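Local coordinates for protein beta-glucoside phosphorylase BglX (Unidentified, PDB 5VQE) that probably cleaves beta-glucosides by phosphorolysis, as a glycoside hydrolase family 3 enzyme, and binds 2-deoxy-2-fluoroglucose in its pocket, at residues P86-E94 and G140-I148; R184-F195 and L230-A241. All blocks are in the same frame, centred on the assembly; numbering follows the deposited sequence.

Contact 1 (P86-E94 and G140-I148); sequences PLLIACNLE and GVNWTYEPI. With G2F (2-deoxy-2-fluoro-alpha-D-glucopyranose), chain B.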
loop_
_atom_site.group_PDB
_atom_site.type_symbol
_atom_site.label_atom_id
_atom_site.label_comp_id
_atom_site.label_asym_id
_atom_site.label_seq_id
_atom_site.Cartn_x
_atom_site.Cartn_y
_atom_site.Cartn_z
ATOM N N PRO A 86 11.961 23.207 -5.450
ATOM C CA PRO A 86 10.859 22.340 -5.880
ATOM C C PRO A 86 10.614 21.214 -4.889
ATOM O O PRO A 86 11.541 20.682 -4.280
ATOM C CB PRO A 86 11.337 21.796 -7.234
ATOM C CG PRO A 86 12.300 22.783 -7.729
ATOM C CD PRO A 86 12.965 23.375 -6.515
ATOM N N LEU A 87 9.350 20.824 -4.775
ATOM C CA LEU A 87 8.922 19.771 -3.865
ATOM C C LEU A 87 8.956 18.405 -4.538
ATOM O O LEU A 87 8.594 18.274 -5.708
ATOM C CB LEU A 87 7.491 20.029 -3.388
ATOM C CG LEU A 87 7.250 21.300 -2.574
ATOM C CD1 LEU A 87 5.783 21.718 -2.644
ATOM C CD2 LEU A 87 7.668 21.063 -1.142
ATOM N N LEU A 88 9.357 17.385 -3.781
ATOM C CA LEU A 88 8.920 16.031 -4.099
ATOM C C LEU A 88 7.453 15.908 -3.708
ATOM O O LEU A 88 7.055 16.357 -2.628
ATOM C CB LEU A 88 9.760 14.991 -3.363
ATOM C CG LEU A 88 11.245 14.946 -3.730
ATOM C CD1 LEU A 88 11.963 14.017 -2.792
ATOM C CD2 LEU A 88 11.448 14.514 -5.169
ATOM N N ILE A 89 6.642 15.349 -4.604
ATOM C CA ILE A 89 5.201 15.228 -4.400
ATOM C C ILE A 89 4.868 13.744 -4.417
ATOM O O ILE A 89 4.930 13.098 -5.471
ATOM C CB ILE A 89 4.398 15.997 -5.460
ATOM C CG1 ILE A 89 4.703 17.497 -5.370
ATOM C CG2 ILE A 89 2.907 15.781 -5.261
ATOM C CD1 ILE A 89 4.127 18.310 -6.500
ATOM N N ALA A 90 4.517 13.205 -3.254
ATOM C CA ALA A 90 4.317 11.778 -3.074
ATOM C C ALA A 90 2.835 11.416 -3.013
ATOM O O ALA A 90 1.967 12.263 -2.783
ATOM C CB ALA A 90 5.015 11.301 -1.799
ATOM N N CYS A 91 2.563 10.131 -3.233
ATOM C CA CYS A 91 1.215 9.586 -3.159
ATOM C C CYS A 91 1.316 8.079 -2.925
ATOM O O CYS A 91 2.228 7.426 -3.450
ATOM C CB CYS A 91 0.430 9.890 -4.449
ATOM S SG CYS A 91 -1.378 9.735 -4.316
ATOM N N ASN A 92 0.373 7.534 -2.145
ATOM C CA ASN A 92 0.258 6.091 -1.923
ATOM C C ASN A 92 -0.514 5.458 -3.086
ATOM O O ASN A 92 -1.637 4.974 -2.938
ATOM C CB ASN A 92 -0.455 5.786 -0.605
ATOM C CG ASN A 92 0.388 6.082 0.622
ATOM O OD1 ASN A 92 -0.039 6.802 1.545
ATOM N ND2 ASN A 92 1.562 5.495 0.669
ATOM N N LEU A 93 0.120 5.442 -4.260
ATOM C CA LEU A 93 -0.511 4.884 -5.460
ATOM C C LEU A 93 -0.267 3.376 -5.481
ATOM O O LEU A 93 0.594 2.855 -6.188
ATOM C CB LEU A 93 0.017 5.569 -6.710
ATOM C CG LEU A 93 -0.328 7.050 -6.821
ATOM C CD1 LEU A 93 0.742 7.776 -7.617
ATOM C CD2 LEU A 93 -1.706 7.239 -7.457
ATOM N N GLU A 94 -1.079 2.667 -4.699
ATOM C CA GLU A 94 -0.882 1.254 -4.408
ATOM C C GLU A 94 -1.558 0.333 -5.420
ATOM O O GLU A 94 -1.017 -0.729 -5.738
ATOM C CB GLU A 94 -1.417 0.964 -3.002
ATOM C CG GLU A 94 -1.220 -0.442 -2.497
ATOM C CD GLU A 94 -1.894 -0.640 -1.152
ATOM O OE1 GLU A 94 -3.067 -1.078 -1.127
ATOM O OE2 GLU A 94 -1.261 -0.315 -0.124
ATOM N N GLY A 140 0.916 15.794 -11.259
ATOM C CA GLY A 140 2.095 16.364 -10.636
ATOM C C GLY A 140 2.816 15.467 -9.652
ATOM O O GLY A 140 3.867 15.868 -9.142
ATOM N N VAL A 141 2.296 14.276 -9.363
ATOM C CA VAL A 141 2.982 13.354 -8.470
ATOM C C VAL A 141 4.276 12.891 -9.125
ATOM O O VAL A 141 4.291 12.489 -10.299
ATOM C CB VAL A 141 2.073 12.164 -8.123
ATOM C CG1 VAL A 141 2.843 11.103 -7.342
ATOM C CG2 VAL A 141 0.877 12.630 -7.329
ATOM N N ASN A 142 5.373 12.936 -8.366
ATOM C CA ASN A 142 6.661 12.464 -8.859
ATOM C C ASN A 142 7.289 11.407 -7.957
ATOM O O ASN A 142 8.450 11.041 -8.170
ATOM C CB ASN A 142 7.628 13.639 -9.057
ATOM C CG ASN A 142 7.792 14.503 -7.820
ATOM O OD1 ASN A 142 7.856 14.013 -6.689
ATOM N ND2 ASN A 142 7.881 15.816 -8.037
ATOM N N TRP A 143 6.542 10.877 -6.990
ATOM C CA TRP A 143 7.076 9.938 -6.005
ATOM C C TRP A 143 5.929 9.050 -5.543
ATOM O O TRP A 143 4.990 9.543 -4.919
ATOM C CB TRP A 143 7.681 10.703 -4.832
ATOM C CG TRP A 143 8.491 9.910 -3.854
ATOM C CD1 TRP A 143 8.904 8.609 -3.963
ATOM C CD2 TRP A 143 9.004 10.390 -2.609
ATOM N NE1 TRP A 143 9.642 8.255 -2.852
ATOM C CE2 TRP A 143 9.715 9.335 -2.010
ATOM C CE3 TRP A 143 8.929 11.617 -1.941
ATOM C CZ2 TRP A 143 10.342 9.471 -0.767
ATOM C CZ3 TRP A 143 9.543 11.743 -0.710
ATOM C CH2 TRP A 143 10.251 10.684 -0.146
ATOM N N THR A 144 5.979 7.759 -5.847
ATOM C CA THR A 144 4.992 6.823 -5.325
ATOM C C THR A 144 5.625 6.047 -4.181
ATOM O O THR A 144 6.756 5.563 -4.302
ATOM C CB THR A 144 4.455 5.868 -6.392
ATOM O OG1 THR A 144 3.414 5.076 -5.816
ATOM C CG2 THR A 144 5.526 4.943 -6.941
ATOM N N TYR A 145 4.913 5.985 -3.058
ATOM C CA TYR A 145 5.378 5.261 -1.883
ATOM C C TYR A 145 5.120 3.768 -2.067
ATOM O O TYR A 145 4.438 3.144 -1.252
ATOM C CB TYR A 145 4.668 5.770 -0.625
ATOM C CG TYR A 145 5.111 7.110 -0.083
ATOM C CD1 TYR A 145 6.414 7.569 -0.241
ATOM C CD2 TYR A 145 4.223 7.899 0.641
ATOM C CE1 TYR A 145 6.812 8.781 0.295
ATOM C CE2 TYR A 145 4.615 9.105 1.182
ATOM C CZ TYR A 145 5.904 9.543 1.012
ATOM O OH TYR A 145 6.271 10.755 1.564
ATOM N N GLU A 146 5.615 3.209 -3.163
ATOM C CA GLU A 146 5.403 1.815 -3.524
ATOM C C GLU A 146 6.583 1.377 -4.380
ATOM O O GLU A 146 7.247 2.216 -4.993
ATOM C CB GLU A 146 4.098 1.631 -4.306
ATOM C CG GLU A 146 2.902 2.462 -3.847
ATOM C CD GLU A 146 2.218 1.946 -2.596
ATOM O OE1 GLU A 146 2.383 0.754 -2.249
ATOM O OE2 GLU A 146 1.493 2.750 -1.960
ATOM N N PRO A 147 6.839 0.066 -4.488
ATOM C CA PRO A 147 6.049 -1.099 -4.090
ATOM C C PRO A 147 6.315 -1.652 -2.700
ATOM O O PRO A 147 7.385 -1.512 -2.113
ATOM C CB PRO A 147 6.453 -2.142 -5.127
ATOM C CG PRO A 147 7.904 -1.857 -5.328
ATOM C CD PRO A 147 8.027 -0.342 -5.263
ATOM N N ILE A 148 5.283 -2.309 -2.196
ATOM C CA ILE A 148 5.350 -3.048 -0.945
ATOM C C ILE A 148 6.033 -4.380 -1.209
ATOM O O ILE A 148 5.552 -5.187 -2.013
ATOM C CB ILE A 148 3.946 -3.251 -0.362
ATOM C CG1 ILE A 148 3.396 -1.896 0.098
ATOM C CG2 ILE A 148 3.960 -4.248 0.804
ATOM C CD1 ILE A 148 1.935 -1.905 0.421
HETATM C C1 G2F B . 3.116 4.782 6.783
HETATM C C2 G2F B . 2.619 3.489 6.058
HETATM C C3 G2F B . 3.142 3.530 4.592
HETATM C C4 G2F B . 2.672 4.864 3.934
HETATM C C5 G2F B . 3.219 6.053 4.795
HETATM C C6 G2F B . 2.715 7.438 4.224
HETATM O O3 G2F B . 2.505 2.500 3.884
HETATM O O4 G2F B . 3.293 4.953 2.679
HETATM O O5 G2F B . 2.687 5.936 6.104
HETATM O O6 G2F B . 1.324 7.380 4.086
HETATM F F2 G2F B . 3.120 2.393 6.671
HETATM O O HOH W 1 0.253 1.854 0.276
HETATM O O HOH W 2 1.655 -0.938 -5.168
#

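Contact 2 (R184-F195 and L230-A241); sequences RKWGVLTTIKHF and LIEDGAETLMSA. With G2F (2-deoxy-2-fluoro-alpha-D-glucopyranose), chain B.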
loop_
_atom_site.group_PDB
_atom_site.type_symbol
_atom_site.label_atom_id
_atom_site.label_comp_id
_atom_site.label_asym_id
_atom_site.label_seq_id
_atom_site.Cartn_x
_atom_site.Cartn_y
_atom_site.Cartn_z
ATOM N N ARG A 184 9.049 3.892 -13.723
ATOM C CA ARG A 184 10.169 4.630 -14.298
ATOM C C ARG A 184 9.866 5.094 -15.713
ATOM O O ARG A 184 10.446 6.081 -16.184
ATOM C CB ARG A 184 11.427 3.763 -14.286
ATOM C CG ARG A 184 11.880 3.451 -12.882
ATOM C CD ARG A 184 13.192 2.727 -12.817
ATOM N NE ARG A 184 13.489 2.489 -11.412
ATOM C CZ ARG A 184 13.623 1.300 -10.842
ATOM N NH1 ARG A 184 13.529 0.179 -11.546
ATOM N NH2 ARG A 184 13.870 1.241 -9.544
ATOM N N LYS A 185 8.972 4.391 -16.407
ATOM C CA LYS A 185 8.552 4.819 -17.732
ATOM C C LYS A 185 7.871 6.180 -17.687
ATOM O O LYS A 185 7.879 6.904 -18.691
ATOM C CB LYS A 185 7.632 3.745 -18.332
ATOM C CG LYS A 185 6.743 4.216 -19.470
ATOM C CD LYS A 185 6.082 3.037 -20.196
ATOM C CE LYS A 185 5.058 3.524 -21.228
ATOM N NZ LYS A 185 4.444 2.403 -22.008
ATOM N N TRP A 186 7.325 6.567 -16.536
ATOM C CA TRP A 186 6.609 7.826 -16.399
ATOM C C TRP A 186 7.313 8.807 -15.470
ATOM O O TRP A 186 6.708 9.800 -15.060
ATOM C CB TRP A 186 5.174 7.550 -15.936
ATOM C CG TRP A 186 4.401 6.798 -16.975
ATOM C CD1 TRP A 186 4.256 5.446 -17.070
ATOM C CD2 TRP A 186 3.696 7.355 -18.087
ATOM N NE1 TRP A 186 3.498 5.125 -18.168
ATOM C CE2 TRP A 186 3.145 6.281 -18.812
ATOM C CE3 TRP A 186 3.478 8.661 -18.543
ATOM C CZ2 TRP A 186 2.382 6.470 -19.961
ATOM C CZ3 TRP A 186 2.722 8.844 -19.690
ATOM C CH2 TRP A 186 2.187 7.756 -20.385
ATOM N N GLY A 187 8.584 8.570 -15.153
ATOM C CA GLY A 187 9.368 9.554 -14.427
ATOM C C GLY A 187 8.991 9.702 -12.971
ATOM O O GLY A 187 9.169 10.782 -12.395
ATOM N N VAL A 188 8.473 8.642 -12.357
ATOM C CA VAL A 188 8.019 8.678 -10.974
ATOM C C VAL A 188 8.953 7.815 -10.139
ATOM O O VAL A 188 9.182 6.643 -10.459
ATOM C CB VAL A 188 6.561 8.201 -10.857
ATOM C CG1 VAL A 188 6.146 8.053 -9.393
ATOM C CG2 VAL A 188 5.632 9.186 -11.574
ATOM N N LEU A 189 9.485 8.398 -9.074
ATOM C CA LEU A 189 10.330 7.668 -8.144
ATOM C C LEU A 189 9.516 6.611 -7.403
ATOM O O LEU A 189 8.334 6.807 -7.100
ATOM C CB LEU A 189 10.955 8.633 -7.141
ATOM C CG LEU A 189 11.769 9.809 -7.683
ATOM C CD1 LEU A 189 12.151 10.769 -6.549
ATOM C CD2 LEU A 189 13.006 9.324 -8.407
ATOM N N THR A 190 10.160 5.483 -7.099
ATOM C CA THR A 190 9.529 4.423 -6.328
ATOM C C THR A 190 10.151 4.302 -4.940
ATOM O O THR A 190 11.241 4.818 -4.666
ATOM C CB THR A 190 9.628 3.068 -7.041
ATOM O OG1 THR A 190 10.988 2.623 -7.047
ATOM C CG2 THR A 190 9.095 3.159 -8.465
ATOM N N THR A 191 9.426 3.597 -4.068
ATOM C CA THR A 191 9.754 3.461 -2.649
ATOM C C THR A 191 9.521 2.016 -2.249
ATOM O O THR A 191 8.369 1.577 -2.203
ATOM C CB THR A 191 8.868 4.364 -1.790
ATOM O OG1 THR A 191 8.825 5.676 -2.353
ATOM C CG2 THR A 191 9.380 4.435 -0.335
ATOM N N ILE A 192 10.577 1.282 -1.925
ATOM C CA ILE A 192 10.378 -0.051 -1.365
ATOM C C ILE A 192 10.101 0.068 0.129
ATOM O O ILE A 192 10.799 0.793 0.849
ATOM C CB ILE A 192 11.581 -0.965 -1.657
ATOM C CG1 ILE A 192 12.914 -0.320 -1.245
ATOM C CG2 ILE A 192 11.575 -1.364 -3.134
ATOM C CD1 ILE A 192 14.132 -1.243 -1.466
ATOM N N LYS A 193 9.061 -0.633 0.589
ATOM C CA LYS A 193 8.579 -0.576 1.966
ATOM C C LYS A 193 8.003 -1.942 2.314
ATOM O O LYS A 193 7.681 -2.726 1.419
ATOM C CB LYS A 193 7.535 0.543 2.141
ATOM C CG LYS A 193 6.214 0.329 1.392
ATOM C CD LYS A 193 5.313 1.562 1.499
ATOM C CE LYS A 193 3.903 1.287 1.011
ATOM N NZ LYS A 193 3.047 2.516 0.936
ATOM N N HIS A 194 7.867 -2.257 3.608
ATOM C CA HIS A 194 8.193 -1.435 4.775
ATOM C C HIS A 194 9.414 -2.023 5.503
ATOM O O HIS A 194 9.326 -3.094 6.089
ATOM C CB HIS A 194 7.008 -1.393 5.746
ATOM C CG HIS A 194 5.726 -0.910 5.135
ATOM N ND1 HIS A 194 4.831 -1.756 4.512
ATOM C CD2 HIS A 194 5.177 0.327 5.072
ATOM C CE1 HIS A 194 3.792 -1.060 4.082
ATOM N NE2 HIS A 194 3.973 0.206 4.413
ATOM N N PHE A 195 10.531 -1.342 5.460
ATOM C CA PHE A 195 11.768 -1.899 5.991
ATOM C C PHE A 195 11.774 -1.792 7.517
ATOM O O PHE A 195 11.390 -0.754 8.066
ATOM C CB PHE A 195 12.953 -1.157 5.389
ATOM C CG PHE A 195 14.286 -1.510 5.998
ATOM C CD1 PHE A 195 14.817 -0.742 7.015
ATOM C CD2 PHE A 195 15.030 -2.578 5.509
ATOM C CE1 PHE A 195 16.044 -1.052 7.568
ATOM C CE2 PHE A 195 16.260 -2.892 6.065
ATOM C CZ PHE A 195 16.759 -2.128 7.095
ATOM N N LEU A 230 15.918 -5.572 -4.960
ATOM C CA LEU A 230 15.347 -4.308 -5.412
ATOM C C LEU A 230 16.376 -3.183 -5.368
ATOM O O LEU A 230 16.339 -2.270 -6.201
ATOM C CB LEU A 230 14.125 -3.958 -4.563
ATOM C CG LEU A 230 12.797 -4.550 -5.063
ATOM C CD1 LEU A 230 12.366 -3.891 -6.372
ATOM C CD2 LEU A 230 12.898 -6.049 -5.239
ATOM N N ILE A 231 17.293 -3.222 -4.406
ATOM C CA ILE A 231 18.359 -2.229 -4.361
ATOM C C ILE A 231 19.211 -2.323 -5.619
ATOM O O ILE A 231 19.490 -1.318 -6.281
ATOM C CB ILE A 231 19.199 -2.412 -3.085
ATOM C CG1 ILE A 231 18.366 -2.023 -1.859
ATOM C CG2 ILE A 231 20.470 -1.580 -3.142
ATOM C CD1 ILE A 231 18.964 -2.457 -0.535
ATOM N N GLU A 232 19.629 -3.539 -5.975
ATOM C CA GLU A 232 20.437 -3.708 -7.175
ATOM C C GLU A 232 19.661 -3.329 -8.423
ATOM O O GLU A 232 20.250 -2.838 -9.394
ATOM C CB GLU A 232 20.937 -5.148 -7.268
ATOM C CG GLU A 232 21.805 -5.564 -6.087
ATOM C CD GLU A 232 22.916 -4.568 -5.802
ATOM O OE1 GLU A 232 23.624 -4.180 -6.757
ATOM O OE2 GLU A 232 23.069 -4.160 -4.627
ATOM N N ASP A 233 18.342 -3.528 -8.410
ATOM C CA ASP A 233 17.492 -3.158 -9.534
ATOM C C ASP A 233 17.370 -1.648 -9.702
ATOM O O ASP A 233 16.848 -1.203 -10.728
ATOM C CB ASP A 233 16.108 -3.804 -9.350
ATOM C CG ASP A 233 15.146 -3.529 -10.515
ATOM O OD1 ASP A 233 15.444 -3.924 -11.665
ATOM O OD2 ASP A 233 14.067 -2.945 -10.266
ATOM N N GLY A 234 17.842 -0.855 -8.740
ATOM C CA GLY A 234 17.826 0.592 -8.856
ATOM C C GLY A 234 16.745 1.313 -8.075
ATOM O O GLY A 234 16.457 2.476 -8.383
ATOM N N ALA A 235 16.152 0.678 -7.070
ATOM C CA ALA A 235 15.166 1.348 -6.238
ATOM C C ALA A 235 15.689 2.703 -5.774
ATOM O O ALA A 235 16.792 2.807 -5.227
ATOM C CB ALA A 235 14.824 0.467 -5.042
ATOM N N GLU A 236 14.891 3.749 -6.008
ATOM C CA GLU A 236 15.357 5.107 -5.759
ATOM C C GLU A 236 15.259 5.475 -4.286
ATOM O O GLU A 236 16.162 6.126 -3.752
ATOM C CB GLU A 236 14.567 6.103 -6.596
ATOM C CG GLU A 236 14.737 5.915 -8.096
ATOM C CD GLU A 236 13.752 4.943 -8.700
ATOM O OE1 GLU A 236 12.946 4.338 -7.952
ATOM O OE2 GLU A 236 13.786 4.784 -9.939
ATOM N N THR A 237 14.177 5.072 -3.622
ATOM C CA THR A 237 13.944 5.440 -2.237
ATOM C C THR A 237 13.461 4.211 -1.481
ATOM O O THR A 237 13.007 3.226 -2.076
ATOM C CB THR A 237 12.927 6.588 -2.095
ATOM O OG1 THR A 237 11.586 6.090 -2.230
ATOM C CG2 THR A 237 13.175 7.695 -3.138
ATOM N N LEU A 238 13.581 4.286 -0.159
ATOM C CA LEU A 238 13.208 3.213 0.747
ATOM C C LEU A 238 12.537 3.824 1.967
ATOM O O LEU A 238 12.957 4.879 2.455
ATOM C CB LEU A 238 14.441 2.393 1.147
ATOM C CG LEU A 238 14.295 1.306 2.211
ATOM C CD1 LEU A 238 15.250 0.172 1.910
ATOM C CD2 LEU A 238 14.564 1.863 3.605
ATOM N N MET A 239 11.494 3.170 2.455
ATOM C CA MET A 239 10.753 3.657 3.613
ATOM C C MET A 239 11.077 2.786 4.819
ATOM O O MET A 239 10.791 1.582 4.823
ATOM C CB MET A 239 9.249 3.677 3.349
ATOM C CG MET A 239 8.453 4.266 4.508
ATOM S SD MET A 239 6.693 4.430 4.179
ATOM C CE MET A 239 6.675 5.823 3.079
ATOM N N SER A 240 11.673 3.401 5.834
ATOM C CA SER A 240 12.010 2.724 7.081
ATOM C C SER A 240 10.853 2.873 8.061
ATOM O O SER A 240 10.501 3.991 8.455
ATOM C CB SER A 240 13.303 3.301 7.660
ATOM O OG SER A 240 13.732 2.554 8.796
ATOM N N ALA A 241 10.260 1.756 8.448
ATOM C CA ALA A 241 8.996 1.763 9.162
ATOM C C ALA A 241 9.218 1.454 10.635
ATOM O O ALA A 241 10.344 1.272 11.098
ATOM C CB ALA A 241 8.020 0.778 8.519
HETATM C C1 G2F B . 3.116 4.782 6.783
HETATM C C2 G2F B . 2.619 3.489 6.058
HETATM C C3 G2F B . 3.142 3.530 4.592
HETATM C C4 G2F B . 2.672 4.864 3.934
HETATM C C5 G2F B . 3.219 6.053 4.795
HETATM C C6 G2F B . 2.715 7.438 4.224
HETATM O O3 G2F B . 2.505 2.500 3.884
HETATM O O4 G2F B . 3.293 4.953 2.679
HETATM O O5 G2F B . 2.687 5.936 6.104
HETATM O O6 G2F B . 1.324 7.380 4.086
HETATM F F2 G2F B . 3.120 2.393 6.671
HETATM O O HOH W 3 13.730 -1.078 -8.289
HETATM O O HOH W 4 11.772 6.486 -11.281
#

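Contact 1 (P86-E94 and G140-I148)
Asn142 and Ile89 hold each other twice: the backbone N of Ile89 gives a hydrogen bond to Asn142 OD1 (2.8 Å, N-H...O 165°), and Asn142 N returns one to Ile89 O, 2.9 Å away and in the carbonyl plane. With CG between the backbone N and the carbonyl carbon (chi1 54°), the Asn142 amide turns toward strand 88-91, and ND2 comes to a long, weak bond with Leu87 O. Further along, Tyr145 N reaches Cys91 O at 3.1 Å, while the bond from Cys91 N to Trp143 O is bent and weak. Beyond the strand ends, one water donates to both Glu94 OE2 and Glu146 OE2, bridging two carboxylates whose planes stand nearly perpendicular. Their like charges are probably eased by partners outside, since Glu94 OE2 pairs with Arg163 and Glu146 OE2 with Lys193.

Apolar packing lies on both faces of the pair. Ala90 CB rests over one face of the Tyr145 ring, 3.8 Å from its centroid and 25° off the normal, and also meets Trp143 CE3, which Leu88 CB approaches at 3.8 Å. On the face of Cys91 and Thr144, Val141 CG1 touches Cys91 CB and meets Leu93 CD1 tip to tip at 3.9 Å.

Parallel bridges Ala90–Trp143 and Cys91–Thr144 identify neighbouring strands of the TIM-barrel-type N-terminal domain. Asn92 and Tyr145, just past the C-terminal ends of these strands, line the pocket that holds the 2-deoxy-2-fluoroglucose, the usual place for an active site in this fold.

Contact 2 (R184-F195 and L230-A241)
Glu236 and Arg184 come from opposite directions and meet where two parallel strands of the TIM-barrel-type domain begin. Arg184 NE points at Glu236 OE2 (2.7 Å, N-H...O 175°), in the guanidinium plane and on the syn side of the carboxylate, although the two flat groups are turned 52° apart. The other oxygen, OE1, takes two donors from Thr190: its hydroxyl OG1 nearly along the C-O axis at 2.8 Å, and its backbone N from above the carboxylate plane. Glu236 reaches both because its chain bends at chi2 (88°). Replacing Glu236 by alanine is likely to leave Arg184 NE without its charged mate and both Thr190 donors without their shared acceptor.

Arg184 NH1 adds a long, weak salt bridge to Asp233. Ile192 slides past Leu230 in the opposite direction, CG2 against CB, while its CD1 lies between Ala235 CB and Leu238 CD1, 3.8 Å from the latter; Ile192 thus packs its strand against the last turn of helix 216-232.

Past Ile192 the register shifts by one residue, a beta bulge with a cis peptide before His194. There Phe195 CB packs on Leu238 CD2, and the Ser240 hydroxyl lies at the edge of the Phe195 ring. Lys193 CG covers one face of the His194 imidazole, and the extended lysine chain carries NZ to O3 and O4 of the bound sugar, where Tyr145 O also holds it. His194 NE2 meets the same O3 at the edge of its ring, 2.8 Å away, while ND1 bonds to Asp150.

Both contacts are buried pairings of parallel strands in the one N-terminal domain, and their centres lie about 10 Å apart. Strands 143-144 and 191-195 run side by side: Glu146 O lies 2.7 Å from Thr191 N and Thr144 N 2.8 Å from Leu189 O, both probable hydrogen bonds, so the two contacts follow one another round the barrel. Their chemistry differs. Contact 1 is tied at its start by an asparagine amide and carries acidic side chains past its strand ends; contact 2 starts with a salt-bridge network whose Arg184 and Asp233 are partly exposed while Glu236 is buried, and brings a lysine and a histidine to the ligand that both contacts touch.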